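Local coordinates for oxysterol-binding protein homolog 1 (Saccharomyces cerevisiae, PDB 5H28), which moves lipids, sterols among them, between membranes without vesicles, its ankyrin-repeat domain, the part modelled here, targeting it to the nucleus-vacuole junction through NVJ1, at residues Phe213-Asp216 and Lys220-Ile223; Met201-Leu206 and Lys247-Arg252; Lys27-Leu32 and Gln39-Met44. One frame throughout, in Å; residues are numbered along the deposited sequence.

Overall arrangement
Starting from the N terminus, interaction 3 closes first: helix 18-28 ends, the chain turns through a short connection, and helix 35-42 packs back against the residues that follow the first helix. Much further along, helix 199-207 opens interaction 2, which is completed only when helix 241-256 arrives. Between those two helices, interaction 1 closes a small loop in which 213-216 and 220-223 pair across three residues, so it sits wholly within the longer excursion. Interactions 1 and 2 touch, Leu250 CD1 packing against Pro222 and Ile223. Interaction 3 lies at the opposite side of the elongated all-helical chain, its centre about 49 Å from that of interaction 2.

Interaction 1: Phe213-Asp216 and Lys220-Ile223; sequences FKRD and KLPI
Asp216 N donates to Lys220 O at 3.0 Å, a fairly straight bond (160° at the hydrogen) that joins the two segments as they run back past each other without forming a regular strand. The same carbonyl takes a CA-H...O contact, with Arg215 CA 3.2 Å from Lys220 O. The return bond comes from a side chain: Lys220 N reaches Asp216 OD1 at 3.0 Å, meeting it from above the carboxylate plane, 38° out of it. With CG between the backbone N and the carbonyl carbon (chi1 69°), the Asp216 carboxylate swings back over the turn; its OD1 also accepts from Lys218 N, as in an Asx turn, so two backbone amides grip one oxygen.

This turn resembles the hairpin loop that joins successive ankyrin repeats, and Asp216, Gly219 and Pro222 match the Asp-x-x-Gly-x-Thr-Pro signature of ankyrin repeats, with Leu221 where the threonine usually stands. Lys214 O is hydrogen-bonded by His191 NE2, the histidine of the Thr-Val-Leu-His sequence, the counterpart of Thr-Pro-Leu-His, in the same predicted repeat, and Pro222 CD packs 3.3 Å from the same Lys214 O.

Leu221 packs against the first segment with its CD2 methyl and CG. Its CD2 sits 3.3 Å from Phe213 O and touches the aliphatic part of the neighbouring arginine, with Arg215 CG 3.6 Å from Leu221 CD2. The arginine chain then runs extended from CG to NE and lays its guanidinium across the leucine: Leu221 CG lies over one face, offset toward the rim, and Arg215 NH2 comes within 3.6 Å of that carbon. NH2 finds its polar partner in Gly219 O, in the turn between the two segments.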
# COMPACT_ATOMS: atom_id res chain seq x y z
N PHE A 213 -13.97 4.57 18.98
CA PHE A 213 -14.26 3.45 19.88
C PHE A 213 -13.00 2.70 20.28
O PHE A 213 -13.03 1.85 21.17
CB PHE A 213 -15.22 2.47 19.20
CG PHE A 213 -16.63 2.95 19.12
CD1 PHE A 213 -17.48 2.86 20.21
CD2 PHE A 213 -17.12 3.50 17.93
CE1 PHE A 213 -18.80 3.30 20.13
CE2 PHE A 213 -18.44 3.94 17.84
CZ PHE A 213 -19.28 3.84 18.94
N LYS A 214 -11.88 3.01 19.63
CA LYS A 214 -10.63 2.33 19.92
C LYS A 214 -9.98 2.76 21.23
O LYS A 214 -9.85 3.96 21.51
CB LYS A 214 -9.65 2.54 18.77
CG LYS A 214 -8.38 1.71 18.86
CD LYS A 214 -8.68 0.23 18.68
CE LYS A 214 -7.43 -0.62 18.84
NZ LYS A 214 -7.71 -2.05 18.55
N ARG A 215 -9.57 1.78 22.02
CA ARG A 215 -8.91 2.04 23.30
C ARG A 215 -7.40 1.91 23.11
O ARG A 215 -6.92 0.97 22.47
CB ARG A 215 -9.40 1.05 24.35
CG ARG A 215 -10.89 1.18 24.64
CD ARG A 215 -11.43 0.01 25.45
NE ARG A 215 -12.86 0.18 25.74
CZ ARG A 215 -13.34 1.07 26.59
NH1 ARG A 215 -14.65 1.17 26.79
NH2 ARG A 215 -12.52 1.87 27.25
N ASP A 216 -6.64 2.86 23.65
CA ASP A 216 -5.19 2.81 23.53
C ASP A 216 -4.58 1.85 24.54
O ASP A 216 -5.30 1.12 25.22
CB ASP A 216 -4.57 4.21 23.65
CG ASP A 216 -4.68 4.80 25.05
OD1 ASP A 216 -5.18 4.12 25.98
OD2 ASP A 216 -4.25 5.96 25.22
N LYS A 220 -7.79 3.62 27.39
CA LYS A 220 -8.58 4.84 27.27
C LYS A 220 -9.17 5.11 25.89
O LYS A 220 -8.53 4.85 24.86
CB LYS A 220 -7.74 6.05 27.68
CG LYS A 220 -7.50 6.15 29.17
CD LYS A 220 -8.77 6.59 29.88
CE LYS A 220 -8.66 6.42 31.38
NZ LYS A 220 -8.50 4.98 31.72
N LEU A 221 -10.39 5.62 25.88
CA LEU A 221 -11.07 6.00 24.65
C LEU A 221 -10.65 7.44 24.39
O LEU A 221 -10.31 8.16 25.33
CB LEU A 221 -12.59 5.97 24.82
CG LEU A 221 -13.30 4.63 25.04
CD1 LEU A 221 -14.75 4.89 25.41
CD2 LEU A 221 -13.20 3.78 23.78
N PRO A 222 -10.66 7.88 23.12
CA PRO A 222 -10.27 9.26 22.83
C PRO A 222 -11.07 10.29 23.64
O PRO A 222 -10.51 11.26 24.15
CB PRO A 222 -10.53 9.38 21.33
CG PRO A 222 -10.23 8.00 20.83
CD PRO A 222 -10.88 7.11 21.88
N ILE A 223 -12.37 10.06 23.78
CA ILE A 223 -13.23 10.99 24.51
C ILE A 223 -12.85 11.14 25.99
O ILE A 223 -13.08 12.19 26.59
CB ILE A 223 -14.72 10.57 24.39
CG1 ILE A 223 -15.62 11.71 24.87
CG2 ILE A 223 -14.98 9.31 25.22
CD1 ILE A 223 -17.09 11.49 24.55

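Interaction 2: Met201-Leu206 and Lys247-Arg252; sequences MCRWLL and KKLLER
Arg203 reaches across from helix 199-207 to Leu249 on helix 241-256, and its chain can be followed atom by atom. CB leaves the helix without touching the other segment. CG, set anti to the carbonyl carbon (chi1 -68°), is the first to arrive: it packs against both methyls of the leucine, with Arg203 CG 3.7 Å from Leu249 CD2 and 3.9 Å from Leu249 CD1. From there the chain runs extended through CD to NE, crossing the leucine at a slant, until NH1 of the guanidinium comes beside CD1. Arg203 NH1 lies 3.5 Å from Leu249 CD1. NH2 ends the journey in a salt bridge with Glu245, one turn back from Leu249 on the same helix, so a charge pair holds the outer tip while the aliphatic stem packs on carbon.

Helix 199-207 lies in the predicted third ankyrin repeat, and the contact is consistent with the side-by-side helix packing of an ankyrin solenoid. Met201 and Trp204 pack on helix 160-167, and Leu205 on helix 189-196.

Further in, Leu249 CD2 also meets Cys202 CB at 3.9 Å. One leucine thus bridges a buried cysteine and an exposed arginine, its CG anti to the backbone N (chi1 167°) and its two methyls sharing the work. The Arg203 and Arg252 guanidiniums come fairly near each other, NH1 of the first 5.4 Å from NH2 of the second, but each has an acidic partner: Glu245 for Arg203, and Glu256 for NE of Arg252.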
# COMPACT_ATOMS: atom_id res chain seq x y z
N MET A 201 -6.22 18.31 13.40
CA MET A 201 -5.59 17.02 13.16
C MET A 201 -6.54 15.90 13.56
O MET A 201 -6.63 14.87 12.88
CB MET A 201 -4.28 16.88 13.93
CG MET A 201 -3.59 15.53 13.73
SD MET A 201 -3.17 15.15 12.01
CE MET A 201 -1.69 16.12 11.82
N CYS A 202 -7.26 16.08 14.67
CA CYS A 202 -8.20 15.06 15.11
C CYS A 202 -9.25 14.83 14.02
O CYS A 202 -9.55 13.69 13.68
CB CYS A 202 -8.89 15.47 16.41
SG CYS A 202 -7.85 15.36 17.89
N ARG A 203 -9.79 15.92 13.46
CA ARG A 203 -10.79 15.81 12.40
C ARG A 203 -10.22 15.08 11.20
O ARG A 203 -10.88 14.23 10.61
CB ARG A 203 -11.27 17.21 11.98
CG ARG A 203 -12.08 17.95 13.02
CD ARG A 203 -12.43 19.35 12.52
NE ARG A 203 -13.10 20.15 13.55
CZ ARG A 203 -14.36 19.96 13.95
NH1 ARG A 203 -15.09 19.00 13.41
NH2 ARG A 203 -14.87 20.73 14.90
N TRP A 204 -8.98 15.41 10.83
CA TRP A 204 -8.32 14.78 9.69
C TRP A 204 -8.17 13.28 9.93
O TRP A 204 -8.44 12.47 9.05
CB TRP A 204 -6.94 15.40 9.46
CG TRP A 204 -6.31 15.01 8.15
CD1 TRP A 204 -6.40 15.69 6.96
CD2 TRP A 204 -5.51 13.85 7.89
NE1 TRP A 204 -5.70 15.02 5.99
CE2 TRP A 204 -5.14 13.89 6.53
CE3 TRP A 204 -5.07 12.78 8.68
CZ2 TRP A 204 -4.35 12.90 5.93
CZ3 TRP A 204 -4.28 11.80 8.09
CH2 TRP A 204 -3.94 11.86 6.73
N LEU A 205 -7.73 12.92 11.13
CA LEU A 205 -7.54 11.51 11.46
C LEU A 205 -8.86 10.75 11.41
O LEU A 205 -8.92 9.64 10.87
CB LEU A 205 -6.90 11.39 12.84
CG LEU A 205 -5.44 11.88 12.91
CD1 LEU A 205 -5.01 11.98 14.36
CD2 LEU A 205 -4.53 10.94 12.13
N LEU A 206 -9.92 11.34 11.97
CA LEU A 206 -11.23 10.70 11.97
C LEU A 206 -11.72 10.47 10.55
O LEU A 206 -12.29 9.42 10.25
CB LEU A 206 -12.24 11.56 12.74
CG LEU A 206 -12.27 11.45 14.27
CD1 LEU A 206 -12.81 10.09 14.67
CD2 LEU A 206 -10.89 11.65 14.84
N LYS A 247 -14.87 17.69 22.49
CA LYS A 247 -15.86 16.77 23.05
C LYS A 247 -16.99 16.57 22.04
O LYS A 247 -17.41 15.43 21.79
CB LYS A 247 -16.42 17.33 24.36
CG LYS A 247 -17.43 16.43 25.05
CD LYS A 247 -17.87 17.02 26.38
CE LYS A 247 -18.83 16.10 27.11
NZ LYS A 247 -19.24 16.65 28.43
N LYS A 248 -17.47 17.66 21.47
CA LYS A 248 -18.55 17.60 20.49
C LYS A 248 -18.13 16.79 19.26
O LYS A 248 -18.92 16.01 18.72
CB LYS A 248 -18.96 19.01 20.07
CG LYS A 248 -19.66 19.80 21.17
CD LYS A 248 -21.00 19.16 21.51
CE LYS A 248 -21.67 19.86 22.68
NZ LYS A 248 -20.89 19.71 23.93
N LEU A 249 -16.89 16.99 18.82
CA LEU A 249 -16.37 16.27 17.65
C LEU A 249 -16.36 14.76 17.89
O LEU A 249 -16.83 13.99 17.06
CB LEU A 249 -14.94 16.73 17.34
CG LEU A 249 -14.16 15.87 16.35
CD1 LEU A 249 -14.82 15.92 14.98
CD2 LEU A 249 -12.72 16.35 16.27
N LEU A 250 -15.83 14.35 19.03
CA LEU A 250 -15.75 12.94 19.35
C LEU A 250 -17.13 12.32 19.60
O LEU A 250 -17.34 11.15 19.29
CB LEU A 250 -14.83 12.72 20.55
CG LEU A 250 -13.38 13.10 20.23
CD1 LEU A 250 -12.55 13.10 21.50
CD2 LEU A 250 -12.81 12.12 19.21
N GLU A 251 -18.06 13.09 20.15
CA GLU A 251 -19.40 12.57 20.39
C GLU A 251 -20.09 12.32 19.06
O GLU A 251 -20.75 11.30 18.87
CB GLU A 251 -20.21 13.55 21.25
CG GLU A 251 -19.79 13.54 22.71
CD GLU A 251 -20.46 14.61 23.54
OE1 GLU A 251 -20.30 14.58 24.78
OE2 GLU A 251 -21.14 15.49 22.97
N ARG A 252 -19.92 13.26 18.13
CA ARG A 252 -20.50 13.15 16.80
C ARG A 252 -19.87 11.97 16.06
O ARG A 252 -20.57 11.18 15.43
CB ARG A 252 -20.25 14.44 16.01
CG ARG A 252 -20.70 14.39 14.56
CD ARG A 252 -20.39 15.69 13.82
NE ARG A 252 -20.78 15.61 12.42
CZ ARG A 252 -20.67 16.60 11.54
NH1 ARG A 252 -21.05 16.43 10.29
NH2 ARG A 252 -20.18 17.77 11.92

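Interaction 3: Lys27-Leu32 and Gln39-Met44; sequences KQFQPL and QVLHLM
Phe29 meets Val40 and Leu41 at the N-terminal end of the ankyrin domain, where the chain leaves helix 18-28 and helix 35-42 leads into the predicted first repeat. Phe29 is the first residue to depart from helical geometry and the centre of an inverse gamma turn. Its CG stands anti to the carbonyl carbon (chi1 -84°), and the ring points at the second helix.

The tight part is all carbon. Val40 CG1 comes in at the ring edge, in the ring plane, 3.9 Å from Phe29 CE2, the two side chains crossing at about a right angle. Leu41 comes alongside, running the opposite way to the phenylalanine, and its CD2 lies 3.6 Å from Phe29 CD2. All three residues are buried; Leu5 and Leu9 of helix 2-15 also pack on Val40, and Leu24 packs on Phe29. With an alanine in place of Phe29, Val40 CG1 and Leu41 CD2 would probably lose their aromatic partner, opening a gap between the end of helix 18-28 and helix 35-42.

Just beyond Phe29 the contact thins quickly. Gln30 and Pro31, joined by a cis peptide bond, are exposed and stay clear of the second helix; the Gln30 amide turns back instead, its NE2 hydrogen-bonded to Leu25 O of the helix that has just ended. Leu32, also exposed, does not reach the 39-44 segment and touches Asn74 and Ile75. Back in the packed part, a second carbon of the leucine adds to the grip: Leu41 CG sits 3.8 Å from Phe29 CD2.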
# COMPACT_ATOMS: atom_id res chain seq x y z
N LYS A 27 7.82 -2.53 -32.61
CA LYS A 27 7.38 -2.78 -33.98
C LYS A 27 6.21 -3.75 -34.17
O LYS A 27 5.44 -3.61 -35.12
CB LYS A 27 8.56 -3.27 -34.82
CG LYS A 27 9.72 -2.29 -34.90
CD LYS A 27 10.95 -2.82 -34.20
CE LYS A 27 11.96 -1.72 -33.98
NZ LYS A 27 11.38 -0.63 -33.17
N GLN A 28 6.07 -4.72 -33.28
CA GLN A 28 5.00 -5.70 -33.43
C GLN A 28 3.82 -5.58 -32.48
O GLN A 28 2.72 -6.05 -32.80
CB GLN A 28 5.59 -7.11 -33.38
CG GLN A 28 6.45 -7.43 -34.60
CD GLN A 28 7.11 -8.79 -34.51
OE1 GLN A 28 6.49 -9.76 -34.10
NE2 GLN A 28 8.37 -8.85 -34.92
N PHE A 29 4.02 -4.96 -31.33
CA PHE A 29 2.91 -4.78 -30.40
C PHE A 29 2.26 -3.42 -30.63
O PHE A 29 2.31 -2.53 -29.78
CB PHE A 29 3.39 -4.92 -28.95
CG PHE A 29 3.45 -6.35 -28.48
CD1 PHE A 29 4.34 -7.24 -29.06
CD2 PHE A 29 2.58 -6.80 -27.49
CE1 PHE A 29 4.36 -8.58 -28.67
CE2 PHE A 29 2.60 -8.13 -27.09
CZ PHE A 29 3.49 -9.02 -27.68
N GLN A 30 1.66 -3.28 -31.80
CA GLN A 30 0.99 -2.06 -32.22
C GLN A 30 -0.29 -2.48 -32.94
O GLN A 30 -0.37 -3.58 -33.48
CB GLN A 30 1.88 -1.28 -33.19
CG GLN A 30 3.29 -1.01 -32.68
CD GLN A 30 3.31 -0.13 -31.45
OE1 GLN A 30 2.70 0.94 -31.43
NE2 GLN A 30 4.02 -0.57 -30.42
N PRO A 31 -1.32 -1.61 -32.95
CA PRO A 31 -1.36 -0.28 -32.34
C PRO A 31 -1.64 -0.34 -30.85
O PRO A 31 -1.91 -1.41 -30.30
CB PRO A 31 -2.47 0.41 -33.11
CG PRO A 31 -3.45 -0.70 -33.30
CD PRO A 31 -2.56 -1.86 -33.73
N LEU A 32 -1.57 0.82 -30.19
CA LEU A 32 -1.81 0.91 -28.76
C LEU A 32 -3.27 0.67 -28.39
O LEU A 32 -3.57 0.33 -27.25
CB LEU A 32 -1.37 2.29 -28.25
CG LEU A 32 -1.45 2.54 -26.74
CD1 LEU A 32 -0.41 1.69 -26.02
CD2 LEU A 32 -1.22 4.02 -26.44
N GLN A 39 -4.00 -6.35 -23.45
CA GLN A 39 -4.16 -7.43 -22.50
C GLN A 39 -2.91 -8.26 -22.29
O GLN A 39 -2.60 -8.66 -21.16
CB GLN A 39 -5.33 -8.32 -22.93
CG GLN A 39 -6.67 -7.62 -22.76
CD GLN A 39 -7.82 -8.40 -23.36
OE1 GLN A 39 -8.01 -9.57 -23.06
NE2 GLN A 39 -8.61 -7.73 -24.19
N VAL A 40 -2.18 -8.54 -23.36
CA VAL A 40 -0.95 -9.32 -23.25
C VAL A 40 0.16 -8.50 -22.59
O VAL A 40 0.93 -9.04 -21.80
CB VAL A 40 -0.49 -9.84 -24.63
CG1 VAL A 40 0.89 -10.49 -24.52
CG2 VAL A 40 -1.50 -10.85 -25.15
N LEU A 41 0.24 -7.21 -22.92
CA LEU A 41 1.25 -6.35 -22.32
C LEU A 41 1.04 -6.24 -20.81
O LEU A 41 2.01 -6.19 -20.06
CB LEU A 41 1.22 -4.95 -22.95
CG LEU A 41 1.79 -4.84 -24.37
CD1 LEU A 41 1.57 -3.43 -24.89
CD2 LEU A 41 3.28 -5.18 -24.36
N HIS A 42 -0.22 -6.21 -20.37
CA HIS A 42 -0.52 -6.14 -18.94
C HIS A 42 -0.01 -7.37 -18.19
O HIS A 42 0.21 -7.31 -16.98
CB HIS A 42 -2.03 -6.00 -18.71
CG HIS A 42 -2.52 -4.59 -18.74
ND1 HIS A 42 -2.68 -3.88 -19.91
CD2 HIS A 42 -2.88 -3.75 -17.74
CE1 HIS A 42 -3.11 -2.66 -19.62
NE2 HIS A 42 -3.24 -2.55 -18.31
N LEU A 43 0.16 -8.48 -18.90
CA LEU A 43 0.64 -9.70 -18.26
C LEU A 43 2.11 -9.97 -18.55
O LEU A 43 2.65 -11.01 -18.17
CB LEU A 43 -0.19 -10.90 -18.72
CG LEU A 43 -1.65 -10.91 -18.25
CD1 LEU A 43 -2.41 -12.01 -18.97
CD2 LEU A 43 -1.71 -11.12 -16.74
N MET A 44 2.78 -9.03 -19.21
CA MET A 44 4.18 -9.21 -19.55
C MET A 44 5.09 -9.47 -18.35
O MET A 44 5.96 -10.33 -18.41
CB MET A 44 4.70 -8.02 -20.35
CG MET A 44 6.19 -8.11 -20.69
SD MET A 44 6.69 -6.96 -21.97
CE MET A 44 6.20 -5.40 -21.23